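Local coordinates for protein glutamate racemase (Bacillus anthracis, PDB 2DWU) that belongs to the Asp/Glu/hydantoin racemase family, whose two-lobed alpha/beta fold here holds D-glutamic acid in the cleft between its lobes, at residues G19-S24 / S210-T215; P95-I100 / S220-H225. All coordinates share one frame; numbering follows the deposited sequence. Where two conformers were deposited one is given.

How the contacts relate
Contacts 1 and 2 share helix 211-226, and their centres lie 13 Å apart. In contact 1 its first turn meets the start of helix 20-29; in contact 2 a later turn covers strand 96-98, outermost in its sheet within the chain. The two sites join through Thr-215, whose OG1 lies 3.3 Å from Val-99 CA and whose CG2 lies 3.7 Å from Ile-97 CG2. Contact 1 is the one close to the pocket, with the side chain of Thr-21 about 7 Å from the bound D-glutamic acid, against about 14 Å for that of Ile-97 in contact 2. Both contacts also touch the second subunit, so helix 211-226 meets the dimer partner near its start and again further along.

Contact 1: residues G19-S24 / S210-T215; sequences GLTVAS and SSAEET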
# COMPACT_ATOMS: atom_id res chain seq x y z
N GLY B 19 8.36 -12.73 -13.67
CA GLY B 19 7.63 -12.78 -12.41
C GLY B 19 8.51 -12.94 -11.18
O GLY B 19 8.00 -12.83 -10.05
N LEU B 20 9.81 -13.24 -11.36
CA LEU B 20 10.68 -13.34 -10.20
C LEU B 20 10.80 -11.99 -9.50
O LEU B 20 11.13 -11.92 -8.32
CB LEU B 20 12.09 -13.84 -10.57
CG LEU B 20 12.20 -15.30 -11.03
CD1 LEU B 20 13.71 -15.59 -11.28
CD2 LEU B 20 11.64 -16.26 -9.95
N THR B 21 10.53 -10.89 -10.21
CA THR B 21 10.58 -9.59 -9.53
C THR B 21 9.46 -9.53 -8.49
O THR B 21 9.66 -9.01 -7.37
CB THR B 21 10.45 -8.39 -10.53
OG1 THR B 21 9.25 -8.51 -11.31
CG2 THR B 21 11.61 -8.39 -11.49
N VAL B 22 8.30 -10.09 -8.84
CA VAL B 22 7.15 -10.13 -7.94
C VAL B 22 7.42 -11.13 -6.80
O VAL B 22 7.18 -10.85 -5.64
CB VAL B 22 5.87 -10.53 -8.70
CG1 VAL B 22 4.69 -10.58 -7.75
CG2 VAL B 22 5.60 -9.52 -9.80
N ALA B 23 7.93 -12.29 -7.15
CA ALA B 23 8.23 -13.28 -6.14
C ALA B 23 9.22 -12.73 -5.11
O ALA B 23 9.04 -12.95 -3.91
CB ALA B 23 8.81 -14.51 -6.80
N SER B 24 10.25 -12.02 -5.56
CA SER B 24 11.24 -11.49 -4.64
C SER B 24 10.61 -10.52 -3.67
O SER B 24 10.94 -10.51 -2.49
CB SER B 24 12.40 -10.81 -5.39
OG SER B 24 12.01 -9.59 -5.99
N SER B 210 6.88 0.40 -9.01
CA SER B 210 7.18 -0.98 -9.36
C SER B 210 5.95 -1.83 -9.13
O SER B 210 5.40 -1.80 -8.02
CB SER B 210 8.28 -1.54 -8.45
OG SER B 210 8.29 -2.97 -8.51
N SER B 211 5.54 -2.62 -10.12
CA SER B 211 4.37 -3.49 -9.93
C SER B 211 4.68 -4.48 -8.81
O SER B 211 3.81 -4.81 -8.01
CB SER B 211 4.04 -4.31 -11.19
OG SER B 211 3.62 -3.48 -12.26
N ALA B 212 5.92 -4.96 -8.75
CA ALA B 212 6.28 -5.96 -7.74
C ALA B 212 6.18 -5.48 -6.31
O ALA B 212 5.60 -6.14 -5.46
CB ALA B 212 7.70 -6.47 -8.02
N GLU B 213 6.76 -4.31 -6.03
CA GLU B 213 6.71 -3.77 -4.68
C GLU B 213 5.28 -3.51 -4.22
O GLU B 213 4.91 -3.82 -3.08
CB GLU B 213 7.50 -2.45 -4.60
CG GLU B 213 8.97 -2.64 -4.84
CD GLU B 213 9.80 -1.52 -4.25
OE1 GLU B 213 9.47 -1.07 -3.13
OE2 GLU B 213 10.80 -1.12 -4.88
N GLU B 214 4.46 -2.96 -5.10
CA GLU B 214 3.10 -2.66 -4.70
C GLU B 214 2.21 -3.87 -4.59
O GLU B 214 1.27 -3.89 -3.79
CB GLU B 214 2.50 -1.65 -5.68
CG GLU B 214 3.43 -0.46 -5.92
CD GLU B 214 3.82 0.28 -4.65
OE1 GLU B 214 3.09 0.16 -3.65
OE2 GLU B 214 4.84 1.00 -4.66
N THR B 215 2.50 -4.91 -5.37
CA THR B 215 1.65 -6.10 -5.32
C THR B 215 1.91 -6.87 -4.04
O THR B 215 0.97 -7.44 -3.47
CB THR B 215 1.87 -7.00 -6.54
OG1 THR B 215 1.50 -6.26 -7.71
CG2 THR B 215 0.97 -8.25 -6.49
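Ala-212 and the Thr-21/Val-22 pair form a close helix-helix contact between the first turns of helices 20-29 and 211-226 in this two-lobed alpha/beta fold. The CB of Ala-212 points toward helix 20-29, and it meets backbone more than side chain: it lies 3.3 Å from Thr-21 O and 3.7 Å from Val-22 CA. With so small a group between them, the helices come within 4.3 Å, measured from Val-22 CA to Ala-212 CA. Val-22 flanks the methyl with one branch, CG2 standing 4.1 Å from Ala-212 CB. With CG1 anti to the backbone N (chi1 179°), CG2 falls beside that N, where it meets the alanine. Away from Ala-212, Val-22 packs on Ala-76 and Val-99.

Thr-21 borders the same methyl with CB and OG1. Its hydroxyl sits between its own backbone N and carbonyl carbon (chi1 56°) and is hydrogen-bonded chiefly to the carbonyl of Thr-189, a residue of the D-glutamic acid pocket, with Gly-18 O as a second acceptor nearby. Ser-211 OG is in hydrogen-bonding contact with Asn-78 OD1, of the pocket, and with Leu-186 O.

The turn carrying Ala-212 is fixed at its beginning by Ser-210, the N-cap residue, whose OG accepts a nearly straight bond from Glu-213 N (172° at the hydrogen). One turn on, Thr-215 turns its CA–CB bond toward helix 20-29, while its hydroxyl reaches back to its own helix. Ser-211 O is thereby gripped twice, by Thr-215 N at 2.9 Å and by Thr-215 OG1 at 2.7 Å, the two donors arriving on opposite faces of the carbonyl plane.

Contact 2: residues P95-I100 / S220-H225; sequences PVIGVI and STILQH
Ile-222 carries this contact from the helix side, meeting Ile-97 of strand 96-98 and Pro-95 of its lead-in. Ser-220, two residues before it, and Gln-224, one turn after Ser-220, face the other subunit of the dimer: their OG and OE1 are hydrogen-bonded to Arg-105 NH1 of the second subunit, and His-225 of that subunit packs on Ile-222.

At Ile-222 the CA–CB bond points toward the strand and the two branches take different partners. CG1 runs on almost fully extended (chi2 165°), which carries CD1 tip to tip with Ile-97, 3.7 Å from Ile-97 CG1 and 4.1 Å from Ile-97 CD1. On the strand side, Ile-97 holds CG1 beside its own backbone N (chi1 -72°), so that both atoms of this longer branch face the incoming methyl. The shorter branch of Ile-222, CG2, lies 4.3 Å from Pro-95 CB. All these approaches are between apolar groups. The backbones stay well apart, 8.1 Å between Pro-95 CA and Ile-222 CA, so side chains alone bridge the layers. Leu-223, next along, brings its end nearer the strand without touching it, and His-225 continues the helix through its N, 2.9 Å from Thr-221 O.

Helix 211-226 thus lies over one side of strand 96-98, where Ile-97 also touches its residues Thr-215 and Leu-219. The CB of Val-96 points away from the helix, and its side chain touches Leu-85 of helix 78-91, while the backbone of Pro-95 and Ile-97 pairs with the neighbouring parallel strand 70-75.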
# COMPACT_ATOMS: atom_id res chain seq x y z
N PRO B 95 -8.53 -15.65 -2.70
CA PRO B 95 -8.21 -14.30 -3.16
C PRO B 95 -7.25 -14.39 -4.35
O PRO B 95 -6.28 -15.14 -4.31
CB PRO B 95 -7.50 -13.67 -1.98
CG PRO B 95 -8.05 -14.40 -0.79
CD PRO B 95 -8.17 -15.82 -1.28
N VAL B 96 -7.52 -13.61 -5.39
CA VAL B 96 -6.66 -13.57 -6.56
C VAL B 96 -6.19 -12.12 -6.66
O VAL B 96 -7.00 -11.19 -6.79
CB VAL B 96 -7.40 -13.96 -7.88
CG1 VAL B 96 -6.40 -13.90 -9.04
CG2 VAL B 96 -7.97 -15.38 -7.79
N ILE B 97 -4.88 -11.92 -6.57
CA ILE B 97 -4.29 -10.58 -6.60
C ILE B 97 -3.49 -10.43 -7.90
O ILE B 97 -2.57 -11.22 -8.16
CB ILE B 97 -3.32 -10.36 -5.40
CG1 ILE B 97 -4.09 -10.22 -4.07
CG2 ILE B 97 -2.56 -9.05 -5.59
CD1 ILE B 97 -4.76 -11.49 -3.56
N GLY B 98 -3.85 -9.43 -8.70
CA GLY B 98 -3.15 -9.16 -9.95
C GLY B 98 -2.15 -8.04 -9.70
O GLY B 98 -2.21 -7.35 -8.67
N VAL B 99 -1.28 -7.82 -10.67
CA VAL B 99 -0.24 -6.80 -10.51
C VAL B 99 -0.62 -5.41 -11.01
O VAL B 99 0.10 -4.44 -10.76
CB VAL B 99 1.09 -7.21 -11.21
CG1 VAL B 99 1.80 -8.27 -10.38
CG2 VAL B 99 0.84 -7.78 -12.62
N ILE B 100 -1.76 -5.32 -11.69
CA ILE B 100 -2.20 -4.03 -12.25
C ILE B 100 -2.84 -3.08 -11.24
O ILE B 100 -2.37 -1.95 -11.09
CB ILE B 100 -3.16 -4.28 -13.45
CG1 ILE B 100 -2.37 -4.99 -14.56
CG2 ILE B 100 -3.80 -2.94 -13.95
CD1 ILE B 100 -3.19 -5.31 -15.79
N SER B 220 -0.18 -8.50 1.21
CA SER B 220 -0.05 -8.44 2.67
C SER B 220 -1.34 -7.88 3.32
O SER B 220 -1.88 -8.44 4.28
CB SER B 220 1.20 -7.58 3.04
OG SER B 220 1.32 -7.47 4.46
N THR B 221 -1.85 -6.79 2.76
CA THR B 221 -3.03 -6.14 3.25
C THR B 221 -4.23 -7.09 3.24
O THR B 221 -4.97 -7.20 4.23
CB THR B 221 -3.37 -4.90 2.37
OG1 THR B 221 -2.28 -3.98 2.37
CG2 THR B 221 -4.64 -4.22 2.88
N ILE B 222 -4.41 -7.80 2.13
CA ILE B 222 -5.53 -8.70 1.99
C ILE B 222 -5.40 -9.93 2.86
O ILE B 222 -6.37 -10.35 3.49
CB ILE B 222 -5.72 -9.08 0.50
CG1 ILE B 222 -6.21 -7.85 -0.28
CG2 ILE B 222 -6.82 -10.16 0.36
CD1 ILE B 222 -6.07 -8.04 -1.80
N LEU B 223 -4.21 -10.52 2.94
CA LEU B 223 -4.07 -11.70 3.79
C LEU B 223 -4.36 -11.32 5.24
O LEU B 223 -5.01 -12.08 5.95
CB LEU B 223 -2.65 -12.29 3.70
CG LEU B 223 -2.19 -12.85 2.35
CD1 LEU B 223 -0.70 -13.29 2.45
CD2 LEU B 223 -3.10 -14.01 1.95
N GLN B 224 -3.88 -10.16 5.69
CA GLN B 224 -4.14 -9.81 7.08
C GLN B 224 -5.61 -9.47 7.31
O GLN B 224 -6.18 -9.84 8.34
CB GLN B 224 -3.22 -8.68 7.53
CG GLN B 224 -3.34 -8.38 9.03
CD GLN B 224 -2.07 -7.77 9.57
OE1 GLN B 224 -1.40 -7.01 8.88
NE2 GLN B 224 -1.75 -8.07 10.83
N HIS B 225 -6.23 -8.78 6.35
CA HIS B 225 -7.65 -8.45 6.46
C HIS B 225 -8.47 -9.72 6.63
O HIS B 225 -9.43 -9.76 7.43
CB HIS B 225 -8.10 -7.72 5.19
CG HIS B 225 -9.58 -7.63 5.05
ND1 HIS B 225 -10.37 -6.90 5.91
CD2 HIS B 225 -10.43 -8.21 4.16
CE1 HIS B 225 -11.64 -7.03 5.57
NE2 HIS B 225 -11.70 -7.82 4.51